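Long-range contacts in MGS-M4 (Unidentified, PDB 4Q3M), which probably reduces carbonyl compounds with a nicotinamide cofactor, as a TIM-barrel aldo-keto reductase whose natural substrate is unknown: residues A[166-171]-A[221-226]; A[180-185]-A[226-231]. One frame throughout, in Å; residues are numbered along the deposited sequence.

Contact 1: A[166-171]-A[221-226]; sequences QNHFLH and IEREIV
Arg223 leaves the C-terminal end of helix 212-222 and reaches across to the start of helix 168-176. Its CG is anti to the carbonyl carbon, and the chain bends at chi3 (61°). That bend sets the guanidinium between an imidazole and an aliphatic tip. One face lies flat on the ring of His168, centres 4.0 Å apart and planes 17° apart. The opposite face has Ile225 CD1 over its centre. The edge of the guanidinium meets the backbone oxygen of Gln166 end-on. NH1 of Arg223 gives the better bond to Gln166 O, 2.9 Å long and on a lone pair. NH2 reaches the same oxygen from above the carbonyl plane. The rotation of the His168 ring is fixed in turn, because its NE2 donates to Gln166 OE1 in the ring plane at 2.6 Å. A positive arginine would probably disfavour protonation of His168.

His171 stands steeply to the guanidinium, at 71°. Arg223 NH2 makes only a weak bond to His171 ND1. Ile225 CD1 sits over the His171 ring in a CH-pi contact, 3.9 Å from the centroid. A water at the ring edge joins His171 NE2 to Glu224 O. An alanine in place of Arg223 would probably loosen the helix junction, since both bonds to Gln166 O and the stack on His168 go with the guanidinium. Met253 of helix 250-257 also touches Arg223. Glu224, with positive phi, is the C' residue of a Schellman motif ending helix 212-222, just before strand 226-227 of the TIM barrel.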
loop_
_atom_site.group_PDB
_atom_site.type_symbol
_atom_site.label_atom_id
_atom_site.label_comp_id
_atom_site.label_asym_id
_atom_site.label_seq_id
_atom_site.Cartn_x
_atom_site.Cartn_y
_atom_site.Cartn_z
ATOM N N GLN A 166 -3.446 -7.821 7.668
ATOM C CA GLN A 166 -2.644 -8.737 8.475
ATOM C C GLN A 166 -1.175 -8.822 8.057
ATOM O O GLN A 166 -0.336 -9.274 8.836
ATOM C CB GLN A 166 -3.279 -10.128 8.449
ATOM C CG GLN A 166 -4.738 -10.129 8.889
ATOM C CD GLN A 166 -5.287 -11.522 9.113
ATOM O OE1 GLN A 166 -4.582 -12.515 8.939
ATOM N NE2 GLN A 166 -6.553 -11.603 9.506
ATOM N N ASN A 167 -0.873 -8.392 6.833
ATOM C CA ASN A 167 0.507 -8.282 6.353
ATOM C C ASN A 167 1.340 -9.555 6.497
ATOM O O ASN A 167 2.472 -9.505 6.975
ATOM C CB ASN A 167 1.223 -7.143 7.086
ATOM C CG ASN A 167 0.527 -5.809 6.916
ATOM O OD1 ASN A 167 -0.096 -5.547 5.887
ATOM N ND2 ASN A 167 0.630 -4.955 7.929
ATOM N N HIS A 168 0.787 -10.690 6.080
ATOM C CA HIS A 168 1.491 -11.965 6.196
ATOM C C HIS A 168 2.725 -12.029 5.298
ATOM O O HIS A 168 3.720 -12.666 5.643
ATOM C CB HIS A 168 0.550 -13.127 5.872
ATOM C CG HIS A 168 -0.480 -13.378 6.927
ATOM N ND1 HIS A 168 -0.278 -14.258 7.969
ATOM C CD2 HIS A 168 -1.718 -12.860 7.106
ATOM C CE1 HIS A 168 -1.349 -14.273 8.743
ATOM N NE2 HIS A 168 -2.237 -13.433 8.242
ATOM N N PHE A 169 2.652 -11.370 4.146
ATOM C CA PHE A 169 3.765 -11.347 3.206
ATOM C C PHE A 169 4.938 -10.560 3.779
ATOM O O PHE A 169 6.071 -11.043 3.806
ATOM C CB PHE A 169 3.326 -10.747 1.868
ATOM C CG PHE A 169 4.375 -10.818 0.795
ATOM C CD1 PHE A 169 4.455 -11.920 -0.039
ATOM C CD2 PHE A 169 5.278 -9.782 0.616
ATOM C CE1 PHE A 169 5.418 -11.990 -1.029
ATOM C CE2 PHE A 169 6.244 -9.847 -0.370
ATOM C CZ PHE A 169 6.313 -10.952 -1.195
ATOM N N LEU A 170 4.655 -9.343 4.233
ATOM C CA LEU A 170 5.669 -8.480 4.825
ATOM C C LEU A 170 6.244 -9.106 6.091
ATOM O O LEU A 170 7.447 -9.023 6.346
ATOM C CB LEU A 170 5.080 -7.103 5.137
ATOM C CG LEU A 170 6.006 -6.082 5.801
ATOM C CD1 LEU A 170 7.202 -5.779 4.910
ATOM C CD2 LEU A 170 5.245 -4.808 6.136
ATOM N N HIS A 171 5.374 -9.737 6.874
ATOM C CA HIS A 171 5.778 -10.409 8.104
ATOM C C HIS A 171 6.770 -11.529 7.813
ATOM O O HIS A 171 7.803 -11.643 8.474
ATOM C CB HIS A 171 4.556 -10.968 8.834
ATOM C CG HIS A 171 4.863 -11.520 10.192
ATOM N ND1 HIS A 171 4.051 -12.439 10.821
ATOM C CD2 HIS A 171 5.886 -11.276 11.044
ATOM C CE1 HIS A 171 4.564 -12.742 12.000
ATOM N NE2 HIS A 171 5.677 -12.050 12.161
ATOM N N ILE A 221 0.040 -11.054 19.452
ATOM C CA ILE A 221 0.946 -11.709 20.389
ATOM C C ILE A 221 1.243 -13.136 19.944
ATOM O O ILE A 221 2.390 -13.584 19.980
ATOM C CB ILE A 221 0.363 -11.746 21.817
ATOM C CG1 ILE A 221 0.036 -10.336 22.309
ATOM C CG2 ILE A 221 1.327 -12.430 22.767
ATOM C CD1 ILE A 221 1.243 -9.466 22.490
ATOM N N GLU A 222 0.199 -13.840 19.518
ATOM C CA GLU A 222 0.329 -15.220 19.063
ATOM C C GLU A 222 1.220 -15.316 17.828
ATOM O O GLU A 222 1.909 -16.317 17.625
ATOM C CB GLU A 222 -1.049 -15.819 18.763
ATOM C CG GLU A 222 -1.987 -15.899 19.963
ATOM C CD GLU A 222 -1.596 -16.976 20.961
ATOM O OE1 GLU A 222 -0.661 -17.753 20.676
ATOM O OE2 GLU A 222 -2.232 -17.048 22.035
ATOM N N ARG A 223 1.208 -14.268 17.009
ATOM C CA ARG A 223 2.020 -14.230 15.796
ATOM C C ARG A 223 3.428 -13.710 16.068
ATOM O O ARG A 223 4.167 -13.396 15.131
ATOM C CB ARG A 223 1.352 -13.361 14.729
ATOM C CG ARG A 223 0.036 -13.901 14.199
ATOM C CD ARG A 223 -0.535 -12.966 13.145
ATOM N NE ARG A 223 0.362 -12.825 12.001
ATOM C CZ ARG A 223 0.277 -11.853 11.098
ATOM N NH1 ARG A 223 -0.665 -10.926 11.207
ATOM N NH2 ARG A 223 1.136 -11.804 10.090
ATOM N N GLU A 224 3.786 -13.619 17.346
ATOM C CA GLU A 224 5.090 -13.109 17.773
ATOM C C GLU A 224 5.366 -11.716 17.210
ATOM O O GLU A 224 6.485 -11.408 16.801
ATOM C CB GLU A 224 6.205 -14.077 17.366
ATOM C CG GLU A 224 6.115 -15.437 18.041
ATOM C CD GLU A 224 7.246 -16.366 17.646
ATOM O OE1 GLU A 224 7.863 -16.137 16.585
ATOM O OE2 GLU A 224 7.520 -17.323 18.399
ATOM N N ILE A 225 4.331 -10.880 17.193
ATOM C CA ILE A 225 4.449 -9.509 16.713
ATOM C C ILE A 225 4.315 -8.517 17.863
ATOM O O ILE A 225 3.379 -8.602 18.659
ATOM C CB ILE A 225 3.383 -9.192 15.642
ATOM C CG1 ILE A 225 3.613 -10.039 14.389
ATOM C CG2 ILE A 225 3.393 -7.710 15.292
ATOM C CD1 ILE A 225 2.622 -9.762 13.277
ATOM N N VAL A 226 5.258 -7.582 17.953
ATOM C CA VAL A 226 5.196 -6.535 18.964
ATOM C C VAL A 226 4.009 -5.616 18.694
ATOM O O VAL A 226 3.836 -5.124 17.578
ATOM C CB VAL A 226 6.494 -5.706 19.005
ATOM C CG1 VAL A 226 6.389 -4.606 20.051
ATOM C CG2 VAL A 226 7.687 -6.605 19.289
HETATM O O HOH W 1 7.603 -12.345 14.209
#

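Contact 2: A[180-185]-A[226-231]. With SO4 (sulfate ion), chain G.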
loop_
_atom_site.group_PDB
_atom_site.type_symbol
_atom_site.label_atom_id
_atom_site.label_comp_id
_atom_site.label_asym_id
_atom_site.label_seq_id
_atom_site.Cartn_x
_atom_site.Cartn_y
_atom_site.Cartn_z
ATOM N N GLN A 180 12.226 -7.713 13.418
ATOM C CA GLN A 180 11.050 -7.817 14.271
ATOM C C GLN A 180 9.956 -6.873 13.795
ATOM O O GLN A 180 10.089 -5.654 13.897
ATOM C CB GLN A 180 11.401 -7.515 15.728
ATOM C CG GLN A 180 10.194 -7.484 16.654
ATOM C CD GLN A 180 9.506 -8.832 16.764
ATOM O OE1 GLN A 180 10.161 -9.867 16.882
ATOM N NE2 GLN A 180 8.179 -8.825 16.722
ATOM N N LEU A 181 8.876 -7.440 13.270
ATOM C CA LEU A 181 7.747 -6.633 12.835
ATOM C C LEU A 181 6.979 -6.113 14.043
ATOM O O LEU A 181 6.658 -6.867 14.962
ATOM C CB LEU A 181 6.822 -7.436 11.919
ATOM C CG LEU A 181 5.764 -6.620 11.173
ATOM C CD1 LEU A 181 5.741 -6.992 9.701
ATOM C CD2 LEU A 181 4.393 -6.819 11.797
ATOM N N GLU A 182 6.701 -4.815 14.037
ATOM C CA GLU A 182 5.947 -4.187 15.111
ATOM C C GLU A 182 4.652 -3.612 14.554
ATOM O O GLU A 182 4.649 -2.971 13.503
ATOM C CB GLU A 182 6.778 -3.098 15.790
ATOM C CG GLU A 182 6.148 -2.520 17.045
ATOM C CD GLU A 182 7.020 -1.467 17.700
ATOM O OE1 GLU A 182 7.898 -0.907 17.010
ATOM O OE2 GLU A 182 6.830 -1.200 18.906
ATOM N N ALA A 183 3.550 -3.845 15.256
ATOM C CA ALA A 183 2.243 -3.432 14.768
ATOM C C ALA A 183 1.739 -2.177 15.465
ATOM O O ALA A 183 1.524 -2.179 16.677
ATOM C CB ALA A 183 1.239 -4.561 14.941
ATOM N N TYR A 184 1.557 -1.102 14.702
ATOM C CA TYR A 184 0.842 0.055 15.221
ATOM C C TYR A 184 -0.562 0.045 14.631
ATOM O O TYR A 184 -0.833 -0.687 13.677
ATOM C CB TYR A 184 1.581 1.371 14.924
ATOM C CG TYR A 184 1.473 1.917 13.511
ATOM C CD1 TYR A 184 0.354 2.638 13.101
ATOM C CD2 TYR A 184 2.513 1.756 12.604
ATOM C CE1 TYR A 184 0.261 3.150 11.821
ATOM C CE2 TYR A 184 2.429 2.269 11.321
ATOM C CZ TYR A 184 1.301 2.963 10.935
ATOM O OH TYR A 184 1.213 3.475 9.659
ATOM N N ALA A 185 -1.441 0.862 15.204
ATOM C CA ALA A 185 -2.875 0.796 14.930
ATOM C C ALA A 185 -3.419 -0.635 15.018
ATOM O O ALA A 185 -4.076 -1.105 14.087
ATOM C CB ALA A 185 -3.180 1.391 13.561
ATOM N N VAL A 226 5.258 -7.582 17.953
ATOM C CA VAL A 226 5.196 -6.535 18.964
ATOM C C VAL A 226 4.009 -5.616 18.694
ATOM O O VAL A 226 3.836 -5.124 17.578
ATOM C CB VAL A 226 6.494 -5.706 19.005
ATOM C CG1 VAL A 226 6.389 -4.606 20.051
ATOM C CG2 VAL A 226 7.687 -6.605 19.289
ATOM N N VAL A 227 3.190 -5.393 19.716
ATOM C CA VAL A 227 1.967 -4.612 19.561
ATOM C C VAL A 227 1.952 -3.398 20.494
ATOM O O VAL A 227 2.335 -3.492 21.660
ATOM C CB VAL A 227 0.719 -5.490 19.817
ATOM C CG1 VAL A 227 0.820 -6.186 21.163
ATOM C CG2 VAL A 227 -0.554 -4.670 19.727
ATOM N N ILE A 228 1.521 -2.256 19.967
ATOM C CA ILE A 228 1.482 -1.020 20.743
ATOM C C ILE A 228 0.162 -0.264 20.578
ATOM O O ILE A 228 0.087 0.711 19.832
ATOM C CB ILE A 228 2.647 -0.087 20.356
ATOM C CG1 ILE A 228 2.881 -0.123 18.844
ATOM C CG2 ILE A 228 3.917 -0.494 21.083
ATOM C CD1 ILE A 228 3.848 0.925 18.349
ATOM N N PRO A 229 -0.888 -0.711 21.284
ATOM C CA PRO A 229 -2.186 -0.031 21.213
ATOM C C PRO A 229 -2.161 1.353 21.859
ATOM O O PRO A 229 -1.659 1.508 22.973
ATOM C CB PRO A 229 -3.122 -0.975 21.975
ATOM C CG PRO A 229 -2.227 -1.735 22.892
ATOM C CD PRO A 229 -0.931 -1.900 22.153
ATOM N N LYS A 230 -2.700 2.345 21.157
ATOM C CA LYS A 230 -2.742 3.714 21.659
ATOM C C LYS A 230 -4.019 3.968 22.452
ATOM O O LYS A 230 -5.096 3.514 22.065
ATOM C CB LYS A 230 -2.639 4.711 20.502
ATOM C CG LYS A 230 -1.489 4.445 19.545
ATOM C CD LYS A 230 -1.536 5.387 18.352
ATOM C CE LYS A 230 -0.493 5.013 17.308
ATOM N NZ LYS A 230 0.895 5.180 17.818
ATOM N N SER A 231 -3.891 4.698 23.557
ATOM C CA SER A 231 -5.036 5.037 24.399
ATOM C C SER A 231 -4.678 6.098 25.436
ATOM O O SER A 231 -3.525 6.210 25.852
ATOM C CB SER A 231 -5.574 3.790 25.105
ATOM O OG SER A 231 -6.730 4.094 25.868
HETATM S S SO4 G . -4.912 1.892 17.987
HETATM O O1 SO4 G . -5.937 2.802 18.489
HETATM O O2 SO4 G . -3.752 2.660 17.547
HETATM O O3 SO4 G . -4.512 0.977 19.052
HETATM O O4 SO4 G . -5.449 1.130 16.863
#
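Strands 180-184 and 226-227 run parallel, and the tight part of their contact is the backbone between them. Ala183 N donates to Val226 O at 2.7 Å, almost straight (176°) and nearly along the C=O axis. Ile228 N returns a bond to Ala183 O at 3.3 Å. At the start of the pair, Val226 N to Leu181 O is weak. Gln180 bends at chi2 (64°), so its NE2 also donates to Leu181 O, from above the carbonyl plane. The same amide lies against Val226 CG2.

On the face that carries Glu182 and Val226, the extended Glu182 chain crosses Val226 obliquely. Its OE2 lies 3.6 Å from Val226 CG1 and 3.7 Å from Ile228 CD1. This buried carboxylate therefore has methyl groups along one oxygen, while its OE1 is bonded to Gln158. The methyl groups round OE2 would tend to disfavour charge, though the bond from Gln158 and nearby His41 may offset this.

The last side-chain contact is Ile228 CD1 on Tyr184 CB, at 4.1 Å. Beyond Ile228 the chains part and the packing loosens. Lys230, partly exposed, stays further from the other segment. A sulfate ion, probably from the crystallisation liquor, sits beside this splayed end. Lys230 N donates to its O3 at 3.1 Å, and its O4 lies near Ala185 CA. The nitrogens of Leu187 and Ser189 also bind it.

Strand 156-160 pairs with the other edge of strand 180-184. His41 of strand 41-43 touches Glu182, Val226 and Ile228. On the face of Ala183 and Val227, helix 212-222 packs through Leu220, with Ile217 and Ile221 also on Val227.

Contacts 1 and 2 have centres about 10 Å apart and share Val226. Each joins successive beta-alpha elements of the barrel: helix 168-176 leads into strand 180-184, and helix 212-222 into strand 226-227. Contact 1 ties the helical layer outside the barrel, and contact 2 pairs the strands within. They meet directly where Glu224 O lies 3.1 Å from Gln180 NE2, a probable hydrogen bond. Packing adds to this, with Ile225 CG2 at 3.4 Å from Leu181 O and His171 CA at 3.8 Å from Leu181 CD1. The sulfate belongs to contact 2, at the C-terminal strand ends, where TIM barrels carry their active sites.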